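Local structure of iron-binding protein (Staphylococcus epidermidis, 4M7O) at residues R24-I29 / K63-M68; L36-I41 / K137-E142. The protein is a putative iron-binding protein of the periplasmic solute-binding family, and probably captures iron, perhaps as a chelate, for uptake into the cell. All blocks are in the same frame, centred on the assembly; numbering follows the deposited sequence.

Interaction 1: residues R24-I29 / K63-M68; sequences RIISLI and KQFDAM
I26 meets the F65 ring through two of its carbons. I26 CD1 lies 3.8 Å from F65 CE2, and I26 CG2 is 3.9 Å from F65 CD2. The two side chains cross at about a right angle, and the ring takes I26 CD1 obliquely. F65 points toward the 24-29 segment, with CG beside the backbone N and anti to the carbonyl carbon (chi1 -63°). In I26, CG1 lies beside the backbone N and extends to CD1, while CG2 stands anti to that N. Each branch ends on the CD2-CE2-CZ side of the ring. L28 meets the base of the F65 side chain at a slant: L28 CD2 is 4.1 Å from F65 CB. Beyond the strand end, A67 CB rests 3.9 Å from L28 O. That carbonyl also accepts a hydrogen bond from Q89 NE2. D66 OD1 accepts from the backbone N of selenomethionine M68, an Asx turn that bends the chain after strand 63-65. Strands 25-27 and 63-65 are not neighbours in the parallel sheet, because 45-49 lies between them. I26 and F65 meet on the face covered by helix 72-77, where both touch L75. The side-chain contact is apolar, with A67 CB against a backbone carbonyl, consistent with a hydrophobic layer holding sheet and helix together.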
loop_
_atom_site.group_PDB
_atom_site.type_symbol
_atom_site.label_atom_id
_atom_site.label_comp_id
_atom_site.label_asym_id
_atom_site.label_seq_id
_atom_site.Cartn_x
_atom_site.Cartn_y
_atom_site.Cartn_z
ATOM N N ARG A 24 18.328 -14.125 -12.276
ATOM C CA ARG A 24 17.166 -14.968 -12.046
ATOM C C ARG A 24 16.463 -14.557 -10.755
ATOM O O ARG A 24 16.633 -15.184 -9.704
ATOM C CB ARG A 24 17.596 -16.445 -11.997
ATOM C CG ARG A 24 18.222 -16.934 -13.298
ATOM C CD ARG A 24 18.465 -18.452 -13.253
ATOM N NE ARG A 24 17.205 -19.187 -13.179
ATOM C CZ ARG A 24 16.478 -19.522 -14.243
ATOM N NH1 ARG A 24 16.887 -19.190 -15.463
ATOM N NH2 ARG A 24 15.343 -20.193 -14.086
ATOM N N ILE A 25 15.676 -13.495 -10.845
ATOM C CA ILE A 25 15.038 -12.913 -9.682
ATOM C C ILE A 25 13.646 -13.508 -9.488
ATOM O O ILE A 25 12.894 -13.680 -10.457
ATOM C CB ILE A 25 14.903 -11.387 -9.861
ATOM C CG1 ILE A 25 16.285 -10.767 -10.076
ATOM C CG2 ILE A 25 14.187 -10.760 -8.665
ATOM C CD1 ILE A 25 16.251 -9.345 -10.590
ATOM N N ILE A 26 13.312 -13.839 -8.242
ATOM C CA ILE A 26 11.940 -14.179 -7.897
ATOM C C ILE A 26 11.369 -13.046 -7.042
ATOM O O ILE A 26 11.922 -12.708 -5.990
ATOM C CB ILE A 26 11.834 -15.521 -7.148
ATOM C CG1 ILE A 26 12.276 -16.675 -8.055
ATOM C CG2 ILE A 26 10.414 -15.746 -6.651
ATOM C CD1 ILE A 26 12.268 -18.046 -7.379
ATOM N N SER A 27 10.274 -12.448 -7.504
ATOM C CA SER A 27 9.631 -11.346 -6.770
ATOM C C SER A 27 8.325 -11.824 -6.152
ATOM O O SER A 27 7.465 -12.350 -6.859
ATOM C CB SER A 27 9.359 -10.173 -7.698
ATOM O OG SER A 27 8.773 -9.090 -6.984
ATOM N N LEU A 28 8.174 -11.622 -4.841
ATOM C CA LEU A 28 7.080 -12.236 -4.083
ATOM C C LEU A 28 5.955 -11.305 -3.634
ATOM O O LEU A 28 5.035 -11.738 -2.918
ATOM C CB LEU A 28 7.629 -13.000 -2.872
ATOM C CG LEU A 28 8.442 -14.245 -3.248
ATOM C CD1 LEU A 28 8.770 -15.099 -2.009
ATOM C CD2 LEU A 28 7.696 -15.056 -4.288
ATOM N N ILE A 29 6.010 -10.040 -4.040
ATOM C CA ILE A 29 4.924 -9.118 -3.717
ATOM C C ILE A 29 4.790 -8.125 -4.871
ATOM O O ILE A 29 5.792 -7.749 -5.478
ATOM C CB ILE A 29 5.151 -8.438 -2.320
ATOM C CG1 ILE A 29 3.824 -7.925 -1.716
ATOM C CG2 ILE A 29 6.195 -7.323 -2.417
ATOM C CD1 ILE A 29 3.825 -7.810 -0.197
ATOM N N LYS A 63 7.373 -18.224 -13.561
ATOM C CA LYS A 63 6.834 -19.099 -12.524
ATOM C C LYS A 63 5.964 -18.271 -11.564
ATOM O O LYS A 63 6.288 -17.124 -11.256
ATOM C CB LYS A 63 7.967 -19.748 -11.725
ATOM C CG LYS A 63 8.893 -20.631 -12.538
ATOM C CD LYS A 63 8.187 -21.886 -13.003
ATOM C CE LYS A 63 8.934 -22.532 -14.158
ATOM N NZ LYS A 63 8.343 -23.845 -14.503
ATOM N N GLN A 64 4.861 -18.853 -11.102
ATOM C CA GLN A 64 3.992 -18.195 -10.137
ATOM C C GLN A 64 4.068 -18.877 -8.784
ATOM O O GLN A 64 3.944 -20.100 -8.689
ATOM C CB GLN A 64 2.553 -18.246 -10.619
ATOM C CG GLN A 64 2.243 -17.339 -11.779
ATOM C CD GLN A 64 0.766 -17.315 -12.071
ATOM O OE1 GLN A 64 -0.050 -16.999 -11.193
ATOM N NE2 GLN A 64 0.404 -17.675 -13.298
ATOM N N PHE A 65 4.259 -18.085 -7.737
ATOM C CA PHE A 65 4.365 -18.626 -6.393
ATOM C C PHE A 65 3.275 -18.064 -5.497
ATOM O O PHE A 65 2.940 -16.872 -5.572
ATOM C CB PHE A 65 5.740 -18.312 -5.813
ATOM C CG PHE A 65 6.860 -18.941 -6.582
ATOM C CD1 PHE A 65 7.166 -20.279 -6.406
ATOM C CD2 PHE A 65 7.583 -18.212 -7.517
ATOM C CE1 PHE A 65 8.197 -20.892 -7.134
ATOM C CE2 PHE A 65 8.619 -18.820 -8.252
ATOM C CZ PHE A 65 8.920 -20.158 -8.058
ATOM N N ASP A 66 2.707 -18.933 -4.666
ATOM C CA ASP A 66 1.755 -18.501 -3.654
ATOM C C ASP A 66 2.567 -18.110 -2.438
ATOM O O ASP A 66 3.090 -18.982 -1.749
ATOM C CB ASP A 66 0.821 -19.653 -3.289
ATOM C CG ASP A 66 -0.319 -19.222 -2.387
ATOM O OD1 ASP A 66 -0.238 -18.136 -1.752
ATOM O OD2 ASP A 66 -1.311 -19.980 -2.312
ATOM N N ALA A 67 2.667 -16.812 -2.168
ATOM C CA ALA A 67 3.493 -16.319 -1.067
ATOM C C ALA A 67 3.014 -16.811 0.296
ATOM O O ALA A 67 3.786 -16.809 1.270
ATOM C CB ALA A 67 3.550 -14.805 -1.088
HETATM N N MSE A 68 1.749 -17.224 0.375
HETATM C CA MSE A 68 1.188 -17.695 1.643
HETATM C C MSE A 68 1.379 -19.193 1.794
HETATM O O MSE A 68 1.327 -19.728 2.902
HETATM C CB MSE A 68 -0.294 -17.340 1.757
HETATM C CG MSE A 68 -0.553 -15.857 1.998
HETATM SE SE MSE A 68 0.251 -15.215 3.665
HETATM C CE MSE A 68 -0.632 -16.436 4.890
#

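Interaction 2: residues L36-I41 / K137-E142; sequences LYRLGI and KELVDE
This is a contact between segment 36-41, which lies on helix 30-38, and a long helix, part apolar and part ionic. R38 and L39, from segment 36-41, meet L139 and E142 on helix 133-152. The long helix leads from the N-terminal lobe toward the second lobe, as in binding proteins whose lobes are joined by one helix. L139 fits into the join with CG anti to its backbone N (chi1 172°). L139 CD1 lies over the centre of one face of the R38 guanidinium, 3.8 Å from R38 CZ, and also touches R38 CB. The other branch, L139 CD2, meets L39 CD2 at 4.1 Å. R38 bends at chi2 and chi3, which folds the guanidinium over the leucine. E142 OE2 sits at the guanidinium edge, in its plane. The bond from R38 NH2 to E142 OE2 is nearly straight (165°), but its modelled 2.5 Å is doubtfully short. The guanidinium and carboxylate planes are 88° apart. E142 OE2 is met from above the carboxylate plane. A water accepts from R38 NH1 at 3.0 Å and donates to E142 OE2. G40, with positive phi, forms a Schellman motif with bonds I41 N to L36 O and G40 N to Y37 O. Deeper in, L39 and L139 pack against helix 116-129. The salt bridge lies on the exposed side of the leucine contact. Leucine face, E142 edge and water together probably restrict guanidinium rotation, though the direct distance is uncertain.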
loop_
_atom_site.group_PDB
_atom_site.type_symbol
_atom_site.label_atom_id
_atom_site.label_comp_id
_atom_site.label_asym_id
_atom_site.label_seq_id
_atom_site.Cartn_x
_atom_site.Cartn_y
_atom_site.Cartn_z
ATOM N N LEU A 36 10.913 -3.447 -9.862
ATOM C CA LEU A 36 11.906 -4.145 -10.682
ATOM C C LEU A 36 11.732 -3.825 -12.158
ATOM O O LEU A 36 12.712 -3.587 -12.869
ATOM C CB LEU A 36 11.817 -5.662 -10.466
ATOM C CG LEU A 36 12.405 -6.149 -9.144
ATOM C CD1 LEU A 36 12.075 -7.637 -8.904
ATOM C CD2 LEU A 36 13.923 -5.918 -9.170
ATOM N N TYR A 37 10.484 -3.822 -12.622
ATOM C CA TYR A 37 10.201 -3.507 -14.019
ATOM C C TYR A 37 10.582 -2.060 -14.305
ATOM O O TYR A 37 11.152 -1.774 -15.354
ATOM C CB TYR A 37 8.723 -3.753 -14.355
ATOM C CG TYR A 37 8.445 -5.086 -15.013
ATOM C CD1 TYR A 37 8.273 -6.234 -14.261
ATOM C CD2 TYR A 37 8.340 -5.190 -16.392
ATOM C CE1 TYR A 37 7.995 -7.432 -14.854
ATOM C CE2 TYR A 37 8.080 -6.400 -16.994
ATOM C CZ TYR A 37 7.909 -7.516 -16.220
ATOM O OH TYR A 37 7.654 -8.729 -16.806
ATOM N N ARG A 38 10.290 -1.150 -13.372
ATOM C CA ARG A 38 10.592 0.275 -13.607
ATOM C C ARG A 38 12.105 0.541 -13.557
ATOM O O ARG A 38 12.585 1.561 -14.042
ATOM C CB ARG A 38 9.833 1.184 -12.628
ATOM C CG ARG A 38 8.315 1.259 -12.872
ATOM C CD ARG A 38 7.970 1.891 -14.234
ATOM N NE ARG A 38 8.534 3.229 -14.368
ATOM C CZ ARG A 38 8.020 4.329 -13.813
ATOM N NH1 ARG A 38 6.920 4.263 -13.078
ATOM N NH2 ARG A 38 8.607 5.504 -13.992
ATOM N N LEU A 39 12.853 -0.395 -12.987
ATOM C CA LEU A 39 14.310 -0.290 -12.953
ATOM C C LEU A 39 14.942 -0.849 -14.226
ATOM O O LEU A 39 16.159 -0.736 -14.422
ATOM C CB LEU A 39 14.893 -1.004 -11.723
ATOM C CG LEU A 39 14.529 -0.373 -10.371
ATOM C CD1 LEU A 39 15.277 -1.045 -9.226
ATOM C CD2 LEU A 39 14.802 1.119 -10.385
ATOM N N GLY A 40 14.115 -1.437 -15.092
ATOM C CA GLY A 40 14.584 -1.922 -16.383
ATOM C C GLY A 40 15.015 -3.380 -16.345
ATOM O O GLY A 40 15.590 -3.891 -17.305
ATOM N N ILE A 41 14.729 -4.066 -15.245
ATOM C CA ILE A 41 15.174 -5.451 -15.121
ATOM C C ILE A 41 14.031 -6.462 -15.027
ATOM O O ILE A 41 14.199 -7.538 -14.459
ATOM C CB ILE A 41 16.207 -5.641 -13.964
ATOM C CG1 ILE A 41 15.639 -5.179 -12.622
ATOM C CG2 ILE A 41 17.500 -4.886 -14.264
ATOM C CD1 ILE A 41 16.636 -5.314 -11.474
ATOM N N LYS A 137 17.066 6.375 -9.026
ATOM C CA LYS A 137 17.020 7.824 -8.853
ATOM C C LYS A 137 16.008 8.425 -9.808
ATOM O O LYS A 137 15.204 9.278 -9.422
ATOM C CB LYS A 137 18.395 8.455 -9.088
ATOM C CG LYS A 137 18.333 9.947 -9.428
ATOM C CD LYS A 137 19.705 10.619 -9.381
ATOM C CE LYS A 137 19.702 11.951 -10.123
ATOM N NZ LYS A 137 18.555 12.812 -9.738
ATOM N N GLU A 138 16.050 7.977 -11.059
ATOM C CA GLU A 138 15.094 8.437 -12.050
ATOM C C GLU A 138 13.677 8.042 -11.638
ATOM O O GLU A 138 12.738 8.827 -11.780
ATOM C CB GLU A 138 15.456 7.894 -13.433
ATOM C CG GLU A 138 16.811 8.402 -13.933
ATOM C CD GLU A 138 17.185 7.873 -15.312
ATOM O OE1 GLU A 138 16.435 7.034 -15.858
ATOM O OE2 GLU A 138 18.234 8.300 -15.847
ATOM N N LEU A 139 13.530 6.831 -11.109
ATOM C CA LEU A 139 12.233 6.355 -10.652
ATOM C C LEU A 139 11.710 7.183 -9.476
ATOM O O LEU A 139 10.513 7.467 -9.394
ATOM C CB LEU A 139 12.322 4.879 -10.259
ATOM C CG LEU A 139 11.068 4.328 -9.589
ATOM C CD1 LEU A 139 9.884 4.402 -10.531
ATOM C CD2 LEU A 139 11.299 2.902 -9.135
ATOM N N VAL A 140 12.603 7.576 -8.569
ATOM C CA VAL A 140 12.193 8.371 -7.418
ATOM C C VAL A 140 11.767 9.745 -7.902
ATOM O O VAL A 140 10.713 10.249 -7.510
ATOM C CB VAL A 140 13.314 8.512 -6.366
ATOM C CG1 VAL A 140 12.998 9.645 -5.387
ATOM C CG2 VAL A 140 13.499 7.204 -5.607
ATOM N N ASP A 141 12.582 10.338 -8.771
ATOM C CA ASP A 141 12.314 11.681 -9.282
ATOM C C ASP A 141 11.004 11.774 -10.059
ATOM O O ASP A 141 10.257 12.737 -9.907
ATOM C CB ASP A 141 13.477 12.169 -10.144
ATOM C CG ASP A 141 14.729 12.436 -9.333
ATOM O OD1 ASP A 141 14.602 12.705 -8.118
ATOM O OD2 ASP A 141 15.837 12.382 -9.912
ATOM N N GLU A 142 10.718 10.773 -10.885
ATOM C CA GLU A 142 9.506 10.799 -11.691
ATOM C C GLU A 142 8.286 10.586 -10.811
ATOM O O GLU A 142 7.222 11.179 -11.032
ATOM C CB GLU A 142 9.562 9.742 -12.793
ATOM C CG GLU A 142 8.505 9.939 -13.861
ATOM C CD GLU A 142 7.668 8.701 -14.093
ATOM O OE1 GLU A 142 6.912 8.669 -15.089
ATOM O OE2 GLU A 142 7.759 7.762 -13.273
HETATM O O HOH W 1 6.354 6.502 -11.177
#

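Overall arrangement
From the N terminus, strand 25-27 comes first and helix 30-38 follows directly. The chain then runs through strand 45-49 to strand 63-65, where interaction 1 closes a loop with 33 residues between its segments. Interaction 2 closes a longer one, with 95 residues between 36-41 and 137-142. The segments alternate along the chain, so the two loops cross. Interaction 1 joins central and outer strands of the parallel sheet on one face. Interaction 2 ties the helix after the first strand to helix 133-152. The two also touch: I25 and S27 pack on L36, and I25 on I41, which links the sheet to the helical layer.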